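Local structure of CurJ (Moorea producens 3L, 5TZ6) at residues Val48-Ser53 with Leu217-Phe222; Leu35-Asp40 with Gln180-Ile185; His54-Leu59 with Thr209-His214. The protein is a dehydratase domain from a polyketide synthase module of curacin biosynthesis that probably removes water from the growing chain, including by vinylogous dehydration. The protein carries 1 engineered substitution. One frame throughout, in Å; residues are numbered along the deposited sequence.

Contact 1: residues Val48-Ser53 with Leu217-Phe222; sequences VVPGAS and LVDSCF. With 7OD ((2E,5R)-5-hydroxy-2-methylhept-2-enoic acid), chain C.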
ATOM      1  N   VAL A  48       7.620 -18.201  16.178  1.00 50.27           N
ATOM      2  CA  VAL A  48       6.886 -17.144  16.859  1.00 52.64           C
ATOM      3  C   VAL A  48       7.658 -15.846  16.712  1.00 56.79           C
ATOM      4  O   VAL A  48       8.889 -15.822  16.829  1.00 65.86           O
ATOM      5  CB  VAL A  48       6.655 -17.475  18.348  1.00 53.17           C
ATOM      6  CG1 VAL A  48       6.142 -16.245  19.089  1.00 51.21           C
ATOM      7  CG2 VAL A  48       5.669 -18.620  18.489  1.00 48.89           C
ATOM      8  N   VAL A  49       6.932 -14.760  16.448  1.00 54.42           N
ATOM      9  CA  VAL A  49       7.499 -13.425  16.376  1.00 53.01           C
ATOM     10  C   VAL A  49       7.354 -12.785  17.751  1.00 49.94           C
ATOM     11  O   VAL A  49       6.211 -12.514  18.168  1.00 57.77           O
ATOM     12  CB  VAL A  49       6.813 -12.575  15.303  1.00 57.56           C
ATOM     13  CG1 VAL A  49       7.397 -11.175  15.300  1.00 56.07           C
ATOM     14  CG2 VAL A  49       6.951 -13.230  13.940  1.00 59.55           C
ATOM     15  N   PRO A  50       8.432 -12.513  18.471  1.00 55.20           N
ATOM     16  CA  PRO A  50       8.307 -11.886  19.785  1.00 53.66           C
ATOM     17  C   PRO A  50       7.940 -10.411  19.678  1.00 52.97           C
ATOM     18  O   PRO A  50       8.098  -9.773  18.634  1.00 57.42           O
ATOM     19  CB  PRO A  50       9.700 -12.074  20.396  1.00 51.31           C
ATOM     20  CG  PRO A  50      10.613 -12.118  19.211  1.00 49.47           C
ATOM     21  CD  PRO A  50       9.838 -12.818  18.128  1.00 46.21           C
ATOM     22  N   GLY A  51       7.440  -9.874  20.796  1.00 52.73           N
ATOM     23  CA  GLY A  51       7.064  -8.463  20.834  1.00 50.62           C
ATOM     24  C   GLY A  51       8.199  -7.541  20.420  1.00 48.12           C
ATOM     25  O   GLY A  51       8.000  -6.583  19.660  1.00 68.03           O
ATOM     26  N   ALA A  52       9.401  -7.806  20.933  1.00 43.52           N
ATOM     27  CA  ALA A  52      10.594  -7.047  20.569  1.00 51.74           C
ATOM     28  C   ALA A  52      10.642  -6.811  19.066  1.00 53.66           C
ATOM     29  O   ALA A  52      10.996  -5.719  18.604  1.00 69.32           O
ATOM     30  CB  ALA A  52      11.854  -7.783  21.033  1.00 57.72           C
ATOM     31  N   SER A  53      10.264  -7.826  18.293  1.00 49.25           N
ATOM     32  CA  SER A  53      10.252  -7.675  16.846  1.00 45.09           C
ATOM     33  C   SER A  53       9.307  -6.562  16.429  1.00 50.73           C
ATOM     34  O   SER A  53       9.658  -5.715  15.602  1.00 62.40           O
ATOM     35  CB  SER A  53       9.850  -8.989  16.182  1.00 52.61           C
ATOM     36  OG  SER A  53       9.648  -8.798  14.791  1.00 69.45           O
ATOM     37  N   LEU A 217      18.264  -7.899  18.608  1.00 45.89           N
ATOM     38  CA  LEU A 217      18.928  -7.089  19.627  1.00 51.95           C
ATOM     39  C   LEU A 217      17.937  -6.627  20.692  1.00 50.49           C
ATOM     40  O   LEU A 217      18.215  -6.718  21.898  1.00 61.13           O
ATOM     41  CB  LEU A 217      19.614  -5.894  18.966  1.00 56.12           C
ATOM     42  CG  LEU A 217      20.259  -4.875  19.900  1.00 55.57           C
ATOM     43  CD1 LEU A 217      21.268  -5.554  20.818  1.00 54.38           C
ATOM     44  CD2 LEU A 217      20.916  -3.769  19.091  1.00 57.69           C
ATOM     45  N   VAL A 218      16.762  -6.159  20.263  1.00 46.98           N
ATOM     46  CA  VAL A 218      15.708  -5.788  21.204  1.00 49.46           C
ATOM     47  C   VAL A 218      15.338  -6.977  22.081  1.00 49.21           C
ATOM     48  O   VAL A 218      15.233  -6.862  23.317  1.00 48.14           O
ATOM     49  CB  VAL A 218      14.487  -5.247  20.436  1.00 50.06           C
ATOM     50  CG1 VAL A 218      13.345  -4.913  21.389  1.00 47.49           C
ATOM     51  CG2 VAL A 218      14.886  -4.017  19.628  1.00 53.49           C
ATOM     52  N   ASP A 219      15.180  -8.150  21.461  1.00 51.25           N
ATOM     53  CA  ASP A 219      14.841  -9.323  22.248  1.00 57.47           C
ATOM     54  C   ASP A 219      15.931  -9.630  23.258  1.00 54.54           C
ATOM     55  O   ASP A 219      15.636  -9.907  24.423  1.00 52.59           O
ATOM     56  CB  ASP A 219      14.596 -10.530  21.354  1.00 73.43           C
ATOM     57  CG  ASP A 219      13.868 -11.638  22.085  1.00 88.50           C
ATOM     58  OD1 ASP A 219      12.641 -11.509  22.277  1.00104.22           O
ATOM     59  OD2 ASP A 219      14.526 -12.627  22.483  1.00 88.44           O
ATOM     60  N   SER A 220      17.197  -9.577  22.838  1.00 51.39           N
ATOM     61  CA  SER A 220      18.276  -9.847  23.782  1.00 48.65           C
ATOM     62  C   SER A 220      18.171  -8.924  24.989  1.00 56.97           C
ATOM     63  O   SER A 220      18.328  -9.357  26.143  1.00 65.40           O
ATOM     64  CB  SER A 220      19.629  -9.668  23.093  1.00 46.02           C
ATOM     65  OG  SER A 220      19.779 -10.573  22.011  1.00 51.49           O
ATOM     66  N   CYS A 221      17.854  -7.651  24.738  1.00 56.43           N
ATOM     67  CA  CYS A 221      17.678  -6.715  25.841  1.00 57.57           C
ATOM     68  C   CYS A 221      16.610  -7.211  26.803  1.00 54.80           C
ATOM     69  O   CYS A 221      16.812  -7.211  28.023  1.00 55.18           O
ATOM     70  CB  CYS A 221      17.323  -5.324  25.310  1.00 52.63           C
ATOM     71  SG  CYS A 221      18.727  -4.431  24.631  1.00 67.23           S
ATOM     72  N   PHE A 222      15.464  -7.651  26.276  1.00 48.46           N
ATOM     73  CA  PHE A 222      14.461  -8.222  27.175  1.00 50.12           C
ATOM     74  C   PHE A 222      14.954  -9.496  27.861  1.00 60.18           C
ATOM     75  O   PHE A 222      14.545  -9.784  28.993  1.00 58.68           O
ATOM     76  CB  PHE A 222      13.161  -8.496  26.421  1.00 52.54           C
ATOM     77  CG  PHE A 222      12.527  -7.264  25.840  1.00 53.79           C
ATOM     78  CD1 PHE A 222      12.904  -6.003  26.276  1.00 58.62           C
ATOM     79  CD2 PHE A 222      11.539  -7.366  24.871  1.00 57.56           C
ATOM     80  CE1 PHE A 222      12.326  -4.865  25.742  1.00 52.36           C
ATOM     81  CE2 PHE A 222      10.951  -6.237  24.337  1.00 59.06           C
ATOM     82  CZ  PHE A 222      11.347  -4.983  24.772  1.00 55.71           C
TER
HETATM   83  OAB 7OD C1301       7.046 -16.563  24.382  1.00 97.06           O
HETATM   84  CAA 7OD C1301       6.695 -15.511  23.810  1.00 99.15           C
HETATM   85  OAI 7OD C1301       5.604 -15.473  23.195  1.00102.31           O
HETATM   86  CAC 7OD C1301       7.595 -14.272  23.864  1.00 98.78           C
HETATM   87  CAK 7OD C1301       7.155 -12.981  23.155  1.00 98.97           C
HETATM   88  CAD 7OD C1301       8.934 -14.316  24.620  1.00 99.76           C
HETATM   89  CAE 7OD C1301       9.801 -13.047  24.646  1.00101.78           C
HETATM   90  CAF 7OD C1301      11.060 -13.097  25.547  1.00103.88           C
HETATM   91  OAH 7OD C1301      12.217 -13.243  24.718  1.00 97.22           O
HETATM   92  CAG 7OD C1301      11.050 -14.231  26.578  1.00103.39           C
HETATM   93  CAJ 7OD C1301      12.129 -13.933  27.622  1.00104.23           C
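Asp-219 OD1 accepts a hydrogen bond from OAH of the bound 7OD, with 3.0 Å between the two oxygens, and the same oxygen lies 3.5 Å from Pro-50 CB across the contact. The other carboxylate oxygen, OD2, is tied to Gln-223 NE2 one helical turn further on, so the two ends of the carboxylate are held by different partners. The torsion of Asp-219 sets CG anti to the backbone N (chi1 -164°), and from there OD1 reaches the proline ring; the two side chains cross at about a right angle. Pro-50 also flanks the ligand, its CA lying 3.7 Å from the methyl carbon CAK of 7OD.

Beside the carboxylate, the two helices meet through Ala-52. Ala-52 CB sits 3.3 Å from Val-218 CG1, the tightest apolar approach here, and 3.4 Å from the backbone N of Asp-219. Phe-222 adds a third contact, with CE2 3.8 Å from Ala-52 CB and the ring turned obliquely to it. The small side chain lets the backbones come close: the CA atoms of Ala-52 and Asp-219 are 5.1 Å apart. Pro-50 occupies the N-cap position of helix 51-65, and its O receives the N-H of Ser-53 in the first turn.

Phe-41, probably the engineered residue in the place of the catalytic histidine, touches both Pro-50 and Asp-219. Sequence and geometry together fit the active site of a double-hotdog dehydratase, in which an HPXXXDXXXQ motif, here His-214 to Gln-223, supplies the aspartate.

Contact 2: residues Leu35-Asp40 with Gln180-Ile185; sequences LPFLAD and QSFRWI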
ATOM      1  N   LEU A  35      12.408 -13.262   6.249  1.00 72.35           N
ATOM      2  CA  LEU A  35      13.127 -12.884   7.464  1.00 69.21           C
ATOM      3  C   LEU A  35      13.747 -14.141   8.056  1.00 70.60           C
ATOM      4  O   LEU A  35      13.138 -14.815   8.900  1.00 68.39           O
ATOM      5  CB  LEU A  35      12.193 -12.193   8.454  1.00 62.65           C
ATOM      6  CG  LEU A  35      11.519 -10.952   7.869  1.00 59.67           C
ATOM      7  CD1 LEU A  35      10.543 -10.349   8.861  1.00 51.92           C
ATOM      8  CD2 LEU A  35      12.583  -9.944   7.464  1.00 65.40           C
ATOM      9  N   PRO A  36      14.974 -14.474   7.651  1.00 67.17           N
ATOM     10  CA  PRO A  36      15.555 -15.761   8.068  1.00 68.60           C
ATOM     11  C   PRO A  36      15.678 -15.911   9.572  1.00 68.24           C
ATOM     12  O   PRO A  36      15.384 -16.989  10.101  1.00 71.93           O
ATOM     13  CB  PRO A  36      16.925 -15.764   7.375  1.00 65.62           C
ATOM     14  CG  PRO A  36      16.772 -14.815   6.227  1.00 67.44           C
ATOM     15  CD  PRO A  36      15.847 -13.744   6.721  1.00 65.75           C
ATOM     16  N   PHE A  37      16.091 -14.858  10.282  1.00 61.45           N
ATOM     17  CA  PHE A  37      16.299 -14.974  11.721  1.00 59.54           C
ATOM     18  C   PHE A  37      15.031 -15.385  12.460  1.00 63.42           C
ATOM     19  O   PHE A  37      15.117 -15.862  13.598  1.00 61.97           O
ATOM     20  CB  PHE A  37      16.795 -13.647  12.295  1.00 55.87           C
ATOM     21  CG  PHE A  37      15.846 -12.494  12.059  1.00 55.90           C
ATOM     22  CD1 PHE A  37      14.768 -12.278  12.902  1.00 45.06           C
ATOM     23  CD2 PHE A  37      16.036 -11.627  10.994  1.00 56.74           C
ATOM     24  CE1 PHE A  37      13.900 -11.224  12.688  1.00 46.68           C
ATOM     25  CE2 PHE A  37      15.170 -10.574  10.777  1.00 57.30           C
ATOM     26  CZ  PHE A  37      14.100 -10.375  11.623  1.00 49.25           C
ATOM     27  N   LEU A  38      13.858 -15.214  11.845  1.00 65.10           N
ATOM     28  CA  LEU A  38      12.625 -15.662  12.482  1.00 65.72           C
ATOM     29  C   LEU A  38      12.654 -17.159  12.774  1.00 68.20           C
ATOM     30  O   LEU A  38      11.982 -17.625  13.703  1.00 69.00           O
ATOM     31  CB  LEU A  38      11.429 -15.318  11.596  1.00 69.74           C
ATOM     32  CG  LEU A  38      10.936 -13.869  11.645  1.00 69.99           C
ATOM     33  CD1 LEU A  38       9.808 -13.656  10.651  1.00 64.03           C
ATOM     34  CD2 LEU A  38      10.488 -13.517  13.049  1.00 65.96           C
ATOM     35  N   ALA A  39      13.433 -17.922  12.013  1.00 56.74           N
ATOM     36  CA  ALA A  39      13.543 -19.350  12.254  1.00 63.95           C
ATOM     37  C   ALA A  39      14.330 -19.677  13.518  1.00 71.67           C
ATOM     38  O   ALA A  39      14.481 -20.862  13.840  1.00 62.80           O
ATOM     39  CB  ALA A  39      14.188 -20.031  11.044  1.00 68.03           C
ATOM     40  N   ASP A  40      14.822 -18.674  14.243  1.00 63.82           N
ATOM     41  CA  ASP A  40      15.645 -18.898  15.423  1.00 60.47           C
ATOM     42  C   ASP A  40      14.912 -18.613  16.726  1.00 59.25           C
ATOM     43  O   ASP A  40      15.533 -18.650  17.794  1.00 63.44           O
ATOM     44  CB  ASP A  40      16.923 -18.063  15.346  1.00 66.67           C
ATOM     45  CG  ASP A  40      17.921 -18.630  14.365  1.00 68.81           C
ATOM     46  OD1 ASP A  40      17.697 -19.765  13.901  1.00 81.19           O
ATOM     47  OD2 ASP A  40      18.936 -17.964  14.072  1.00 77.68           O
ATOM     48  N   GLN A 180      20.857 -19.164  16.846  1.00 54.39           N
ATOM     49  CA  GLN A 180      22.086 -18.384  16.949  1.00 57.23           C
ATOM     50  C   GLN A 180      21.811 -16.888  16.865  1.00 63.56           C
ATOM     51  O   GLN A 180      22.333 -16.108  17.671  1.00 65.31           O
ATOM     52  CB  GLN A 180      23.057 -18.796  15.843  1.00 69.66           C
ATOM     53  CG  GLN A 180      24.448 -18.196  15.967  1.00 91.36           C
ATOM     54  CD  GLN A 180      25.474 -18.919  15.107  1.00108.95           C
ATOM     55  OE1 GLN A 180      25.270 -20.066  14.706  1.00113.19           O
ATOM     56  NE2 GLN A 180      26.583 -18.246  14.817  1.00116.45           N
ATOM     57  N   SER A 181      20.959 -16.472  15.933  1.00 64.10           N
ATOM     58  CA  SER A 181      20.791 -15.047  15.709  1.00 59.22           C
ATOM     59  C   SER A 181      20.072 -14.342  16.853  1.00 52.83           C
ATOM     60  O   SER A 181      20.090 -13.108  16.896  1.00 49.35           O
ATOM     61  CB  SER A 181      20.052 -14.826  14.391  1.00 71.69           C
ATOM     62  OG  SER A 181      18.794 -15.470  14.408  1.00 83.45           O
ATOM     63  N   PHE A 182      19.494 -15.074  17.804  1.00 47.72           N
ATOM     64  CA  PHE A 182      18.894 -14.451  18.979  1.00 52.56           C
ATOM     65  C   PHE A 182      19.805 -14.490  20.202  1.00 53.43           C
ATOM     66  O   PHE A 182      19.390 -14.053  21.281  1.00 53.48           O
ATOM     67  CB  PHE A 182      17.544 -15.114  19.308  1.00 52.26           C
ATOM     68  CG  PHE A 182      16.375 -14.489  18.600  1.00 59.08           C
ATOM     69  CD1 PHE A 182      15.707 -13.405  19.155  1.00 59.71           C
ATOM     70  CD2 PHE A 182      15.949 -14.969  17.375  1.00 60.25           C
ATOM     71  CE1 PHE A 182      14.633 -12.807  18.497  1.00 53.19           C
ATOM     72  CE2 PHE A 182      14.874 -14.380  16.714  1.00 57.06           C
ATOM     73  CZ  PHE A 182      14.219 -13.295  17.274  1.00 51.39           C
ATOM     74  N   ARG A 183      21.033 -14.990  20.065  1.00 47.85           N
ATOM     75  CA  ARG A 183      21.953 -15.140  21.192  1.00 48.99           C
ATOM     76  C   ARG A 183      23.031 -14.064  21.093  1.00 56.38           C
ATOM     77  O   ARG A 183      24.162 -14.320  20.686  1.00 59.40           O
ATOM     78  CB  ARG A 183      22.545 -16.557  21.226  1.00 55.75           C
ATOM     79  CG  ARG A 183      21.491 -17.632  21.512  1.00 51.59           C
ATOM     80  CD  ARG A 183      22.070 -19.033  21.589  1.00 55.94           C
ATOM     81  NE  ARG A 183      21.018 -19.998  21.879  1.00 50.15           N
ATOM     82  CZ  ARG A 183      21.149 -21.034  22.703  1.00 58.67           C
ATOM     83  NH1 ARG A 183      20.119 -21.848  22.916  1.00 50.20           N
ATOM     84  NH2 ARG A 183      22.296 -21.234  23.343  1.00 51.82           N
ATOM     85  N   TRP A 184      22.657 -12.842  21.473  1.00 52.15           N
ATOM     86  CA  TRP A 184      23.551 -11.692  21.459  1.00 50.61           C
ATOM     87  C   TRP A 184      24.386 -11.580  22.726  1.00 48.07           C
ATOM     88  O   TRP A 184      25.496 -11.034  22.683  1.00 48.92           O
ATOM     89  CB  TRP A 184      22.746 -10.391  21.300  1.00 57.27           C
ATOM     90  CG  TRP A 184      22.270 -10.067  19.909  1.00 50.19           C
ATOM     91  CD1 TRP A 184      21.363 -10.762  19.165  1.00 45.43           C
ATOM     92  CD2 TRP A 184      22.676  -8.951  19.105  1.00 47.06           C
ATOM     93  NE1 TRP A 184      21.181 -10.152  17.948  1.00 51.28           N
ATOM     94  CE2 TRP A 184      21.977  -9.037  17.885  1.00 56.49           C
ATOM     95  CE3 TRP A 184      23.567  -7.888  19.298  1.00 48.44           C
ATOM     96  CZ2 TRP A 184      22.139  -8.102  16.861  1.00 49.62           C
ATOM     97  CZ3 TRP A 184      23.730  -6.959  18.277  1.00 50.34           C
ATOM     98  CH2 TRP A 184      23.019  -7.073  17.078  1.00 61.87           C
ATOM     99  N   ILE A 185      23.869 -12.058  23.855  1.00 45.30           N
ATOM    100  CA  ILE A 185      24.522 -11.861  25.146  1.00 65.71           C
ATOM    101  C   ILE A 185      25.739 -12.776  25.240  1.00 66.99           C
ATOM    102  O   ILE A 185      25.609 -13.997  25.350  1.00 66.13           O
ATOM    103  CB  ILE A 185      23.552 -12.093  26.309  1.00 55.77           C
ATOM    104  CG1 ILE A 185      22.382 -11.102  26.197  1.00 51.18           C
ATOM    105  CG2 ILE A 185      24.278 -11.982  27.639  1.00 57.70           C
ATOM    106  CD1 ILE A 185      21.337 -11.214  27.267  1.00 57.37           C
TER
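Asp-40 OD2 takes two hydrogen bonds from Ser-181, one from the hydroxyl OG at a short 2.5 Å and one from the backbone N at 3.1 Å. They arrive from different directions. The hydroxyl meets the oxygen on its anti side, 19° out of the carboxylate plane, whereas the N-H comes from above that plane, with an angle of 161° at the hydrogen. The Ser-181 torsion holds OG between the backbone N and the carbonyl carbon (chi1 58°), on the side of the carboxylate and 3.4 Å from Phe-37 CB, and the backbone N of the same residue adds the second bond.

Beside this polar grip comes an aromatic edge. Phe-182 directs CE2 at the carbonyl O of Phe-37, 3.5 Å away and in the plane of the ring, and CD2 of the same edge approaches Asp-40 CB at 3.8 Å. The rings of Phe-182 and Phe-37 meet only loosely, CE2 of the former lying near the plane of the latter at 4.4 Å from its CD1.

The two loops are held in shape by what lies behind them. On one side, residues 36-40 form a 3-10 turn in which the N-H of Asp-40 bonds to Phe-37 O; a further backbone bond joins Asp-40 to Gly-179. On the other, the backbone O of Phe-182 receives Gln-223 NE2, while its ring packs edge-to-face with Phe-41 and touches Asp-219. Phe-37 in turn has an edge-to-face partner in His-214.

Two donors converging on a single carboxylate oxygen are consistent with a negatively charged Asp-40, and the paired bonds, side chain and backbone together, fix the position of Ser-181 against the 3-10 turn.

Contact 3: residues His54-Leu59 with Thr209-His214; sequences HISLLL and TKYQLH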
ATOM      1  N   HIS A  54       8.091  -6.554  16.985  1.00 46.15           N
ATOM      2  CA  HIS A  54       7.147  -5.483  16.675  1.00 48.81           C
ATOM      3  C   HIS A  54       7.696  -4.117  17.070  1.00 46.72           C
ATOM      4  O   HIS A  54       7.401  -3.116  16.406  1.00 56.68           O
ATOM      5  CB  HIS A  54       5.808  -5.758  17.356  1.00 41.16           C
ATOM      6  CG  HIS A  54       5.228  -7.089  16.995  1.00 54.24           C
ATOM      7  ND1 HIS A  54       5.101  -8.117  17.904  1.00 54.82           N
ATOM      8  CD2 HIS A  54       4.786  -7.576  15.810  1.00 54.29           C
ATOM      9  CE1 HIS A  54       4.586  -9.173  17.299  1.00 60.29           C
ATOM     10  NE2 HIS A  54       4.387  -8.871  16.028  1.00 57.05           N
ATOM     11  N   ILE A  55       8.498  -4.056  18.138  1.00 35.86           N
ATOM     12  CA  ILE A  55       9.152  -2.797  18.491  1.00 42.05           C
ATOM     13  C   ILE A  55      10.103  -2.364  17.380  1.00 46.70           C
ATOM     14  O   ILE A  55      10.084  -1.211  16.929  1.00 54.12           O
ATOM     15  CB  ILE A  55       9.874  -2.932  19.843  1.00 46.81           C
ATOM     16  CG1 ILE A  55       8.857  -3.252  20.946  1.00 48.98           C
ATOM     17  CG2 ILE A  55      10.720  -1.698  20.137  1.00 38.26           C
ATOM     18  CD1 ILE A  55       9.335  -2.942  22.339  1.00 50.04           C
ATOM     19  N   SER A  56      10.946  -3.286  16.917  1.00 54.25           N
ATOM     20  CA  SER A  56      11.843  -2.969  15.809  1.00 50.94           C
ATOM     21  C   SER A  56      11.060  -2.532  14.568  1.00 48.48           C
ATOM     22  O   SER A  56      11.463  -1.598  13.857  1.00 56.21           O
ATOM     23  CB  SER A  56      12.734  -4.184  15.529  1.00 45.32           C
ATOM     24  OG  SER A  56      13.451  -4.049  14.320  1.00 65.14           O
ATOM     25  N   LEU A  57       9.905  -3.159  14.327  1.00 43.54           N
ATOM     26  CA  LEU A  57       9.069  -2.803  13.184  1.00 43.07           C
ATOM     27  C   LEU A  57       8.530  -1.383  13.311  1.00 52.88           C
ATOM     28  O   LEU A  57       8.486  -0.630  12.323  1.00 53.23           O
ATOM     29  CB  LEU A  57       7.926  -3.808  13.052  1.00 43.72           C
ATOM     30  CG  LEU A  57       6.939  -3.671  11.893  1.00 56.46           C
ATOM     31  CD1 LEU A  57       7.657  -3.744  10.561  1.00 60.69           C
ATOM     32  CD2 LEU A  57       5.887  -4.768  11.986  1.00 56.89           C
ATOM     33  N   LEU A  58       8.122  -0.992  14.520  1.00 45.70           N
ATOM     34  CA  LEU A  58       7.631   0.370  14.694  1.00 48.68           C
ATOM     35  C   LEU A  58       8.763   1.378  14.561  1.00 51.79           C
ATOM     36  O   LEU A  58       8.563   2.464  14.013  1.00 53.97           O
ATOM     37  CB  LEU A  58       6.918   0.514  16.033  1.00 43.35           C
ATOM     38  CG  LEU A  58       5.549  -0.170  15.982  1.00 54.20           C
ATOM     39  CD1 LEU A  58       5.115  -0.663  17.354  1.00 57.50           C
ATOM     40  CD2 LEU A  58       4.518   0.777  15.385  1.00 59.03           C
ATOM     41  N   LEU A  59       9.961   1.047  15.046  1.00 52.28           N
ATOM     42  CA  LEU A  59      11.083   1.941  14.783  1.00 57.16           C
ATOM     43  C   LEU A  59      11.285   2.129  13.285  1.00 57.41           C
ATOM     44  O   LEU A  59      11.576   3.242  12.826  1.00 58.26           O
ATOM     45  CB  LEU A  59      12.363   1.424  15.442  1.00 52.71           C
ATOM     46  CG  LEU A  59      12.368   1.392  16.974  1.00 52.67           C
ATOM     47  CD1 LEU A  59      13.747   1.015  17.506  1.00 55.90           C
ATOM     48  CD2 LEU A  59      11.910   2.714  17.551  1.00 54.40           C
ATOM     49  N   THR A 209      22.853  -2.821   9.391  1.00106.05           N
ATOM     50  CA  THR A 209      23.049  -1.428   9.010  1.00106.45           C
ATOM     51  C   THR A 209      21.749  -0.776   8.567  1.00114.02           C
ATOM     52  O   THR A 209      21.547   0.420   8.807  1.00120.72           O
ATOM     53  CB  THR A 209      24.094  -1.327   7.899  1.00104.17           C
ATOM     54  OG1 THR A 209      25.294  -0.747   8.426  1.00100.13           O
ATOM     55  CG2 THR A 209      23.576  -0.476   6.744  1.00105.52           C
ATOM     56  N   LYS A 210      20.858  -1.536   7.927  1.00123.79           N
ATOM     57  CA  LYS A 210      19.587  -0.983   7.481  1.00119.49           C
ATOM     58  C   LYS A 210      18.555  -0.917   8.597  1.00108.92           C
ATOM     59  O   LYS A 210      17.575  -0.174   8.473  1.00110.48           O
ATOM     60  CB  LYS A 210      19.031  -1.812   6.319  1.00122.44           C
ATOM     61  CG  LYS A 210      19.100  -1.129   4.957  1.00127.90           C
ATOM     62  CD  LYS A 210      20.517  -1.099   4.412  1.00132.97           C
ATOM     63  CE  LYS A 210      20.532  -0.700   2.944  1.00139.29           C
ATOM     64  NZ  LYS A 210      19.794   0.570   2.695  1.00136.74           N
ATOM     65  N   TYR A 211      18.756  -1.665   9.678  1.00 99.66           N
ATOM     66  CA  TYR A 211      17.844  -1.636  10.811  1.00 82.77           C
ATOM     67  C   TYR A 211      18.195  -0.497  11.758  1.00 76.49           C
ATOM     68  O   TYR A 211      19.369  -0.180  11.963  1.00 75.42           O
ATOM     69  CB  TYR A 211      17.904  -2.953  11.585  1.00 73.56           C
ATOM     70  CG  TYR A 211      17.316  -4.166  10.893  1.00 72.94           C
ATOM     71  CD1 TYR A 211      18.085  -4.940  10.037  1.00 74.98           C
ATOM     72  CD2 TYR A 211      16.005  -4.563  11.134  1.00 69.20           C
ATOM     73  CE1 TYR A 211      17.558  -6.065   9.419  1.00 80.09           C
ATOM     74  CE2 TYR A 211      15.469  -5.685  10.516  1.00 70.56           C
ATOM     75  CZ  TYR A 211      16.251  -6.432   9.661  1.00 80.23           C
ATOM     76  OH  TYR A 211      15.729  -7.549   9.045  1.00 86.92           O
ATOM     77  N   GLN A 212      17.166   0.116  12.345  1.00 65.06           N
ATOM     78  CA  GLN A 212      17.395   0.959  13.514  1.00 65.85           C
ATOM     79  C   GLN A 212      17.899   0.118  14.684  1.00 69.05           C
ATOM     80  O   GLN A 212      18.996   0.345  15.207  1.00 73.09           O
ATOM     81  CB  GLN A 212      16.116   1.713  13.896  1.00 60.49           C
ATOM     82  CG  GLN A 212      15.766   2.892  12.996  1.00 70.51           C
ATOM     83  CD  GLN A 212      15.552   2.495  11.552  1.00 75.08           C
ATOM     84  OE1 GLN A 212      14.727   1.634  11.251  1.00 69.31           O
ATOM     85  NE2 GLN A 212      16.291   3.126  10.645  1.00 79.81           N
ATOM     86  N   LEU A 213      17.092  -0.851  15.115  1.00 59.09           N
ATOM     87  CA  LEU A 213      17.489  -1.852  16.098  1.00 55.94           C
ATOM     88  C   LEU A 213      16.976  -3.199  15.624  1.00 57.71           C
ATOM     89  O   LEU A 213      15.763  -3.389  15.494  1.00 55.60           O
ATOM     90  CB  LEU A 213      16.941  -1.544  17.493  1.00 54.41           C
ATOM     91  CG  LEU A 213      17.559  -0.403  18.290  1.00 64.39           C
ATOM     92  CD1 LEU A 213      16.970  -0.386  19.687  1.00 62.53           C
ATOM     93  CD2 LEU A 213      19.073  -0.547  18.344  1.00 60.86           C
ATOM     94  N   HIS A 214      17.893  -4.119  15.359  1.00 61.97           N
ATOM     95  CA  HIS A 214      17.510  -5.431  14.870  1.00 43.28           C
ATOM     96  C   HIS A 214      16.548  -6.094  15.852  1.00 47.67           C
ATOM     97  O   HIS A 214      16.722  -5.972  17.072  1.00 48.35           O
ATOM     98  CB  HIS A 214      18.747  -6.305  14.671  1.00 45.82           C
ATOM     99  CG  HIS A 214      18.525  -7.468  13.753  1.00 55.64           C
ATOM    100  ND1 HIS A 214      17.935  -8.642  14.169  1.00 55.29           N
ATOM    101  CD2 HIS A 214      18.820  -7.639  12.441  1.00 57.73           C
ATOM    102  CE1 HIS A 214      17.871  -9.485  13.153  1.00 55.21           C
ATOM    103  NE2 HIS A 214      18.403  -8.901  12.092  1.00 57.92           N
TER
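Leu-59 lays its CD1 branch against the side chain of Leu-213, with CB, CG and CD1 of the latter all about 4.1 Å from that methyl. The two leucines cross obliquely, and the approach is at van der Waals distance. Next to it, Leu-59 CB stands 4.1 Å from Gln-212 CB. The bent chain of Gln-212 carries its amide on to another partner, for OE1 is bonded to His-9 NE2.

One turn back along the helix, Ser-56 provides the polar link. Ser-56 OG donates to the backbone O of Leu-213 at 2.7 Å; the C=O...OG angle is 159° and the donor is tilted 17° from the carbonyl plane. With OG anti to the backbone N (chi1 169°), the hydroxyl reaches out to the passing chain, and a backbone carbonyl within a buried contact gains a donor. Ser-56 OG also lies at the edge of the Tyr-211 ring, near its plane and 4.1 Å from CD2. Over one face of that ring, offset toward the rim, stands His-214 CD2 at 3.6 Å above the plane, while ND1 of the same imidazole caps the N-H of Thr-216.

The contact thus joins the middle of helix 51-65 to the irregular chain that leads into helix 215-223. Strand 239-250 lies alongside through Phe-250, which touches Leu-59, Gln-212 and Leu-213, and strand 71-77 meets Leu-59 through Cys-71 and Ile-73.

In the fold
Helix 51-65 runs through two of the contacts: its first turn supplies contact 1 and the following turns contact 3. These two have centres 11 Å apart and touch where Phe-222 CZ lies 3.8 Å from Ile-55 CD1. Contact 2, its centre 10 Å from that of contact 1, borders the ligand-binding aspartate, with Phe-182 CD1 3.6 Å from Asp-219 OD2. Phe-37 CD2 approaches His-214 CE1 at 3.6 Å and so connects contacts 2 and 3. Proximity to 7OD falls from contact 1, which binds it, to the Phe-182 side chain at about 7 Å and that of His-214 at about 13 Å. All three join the two hotdog halves of the dehydratase.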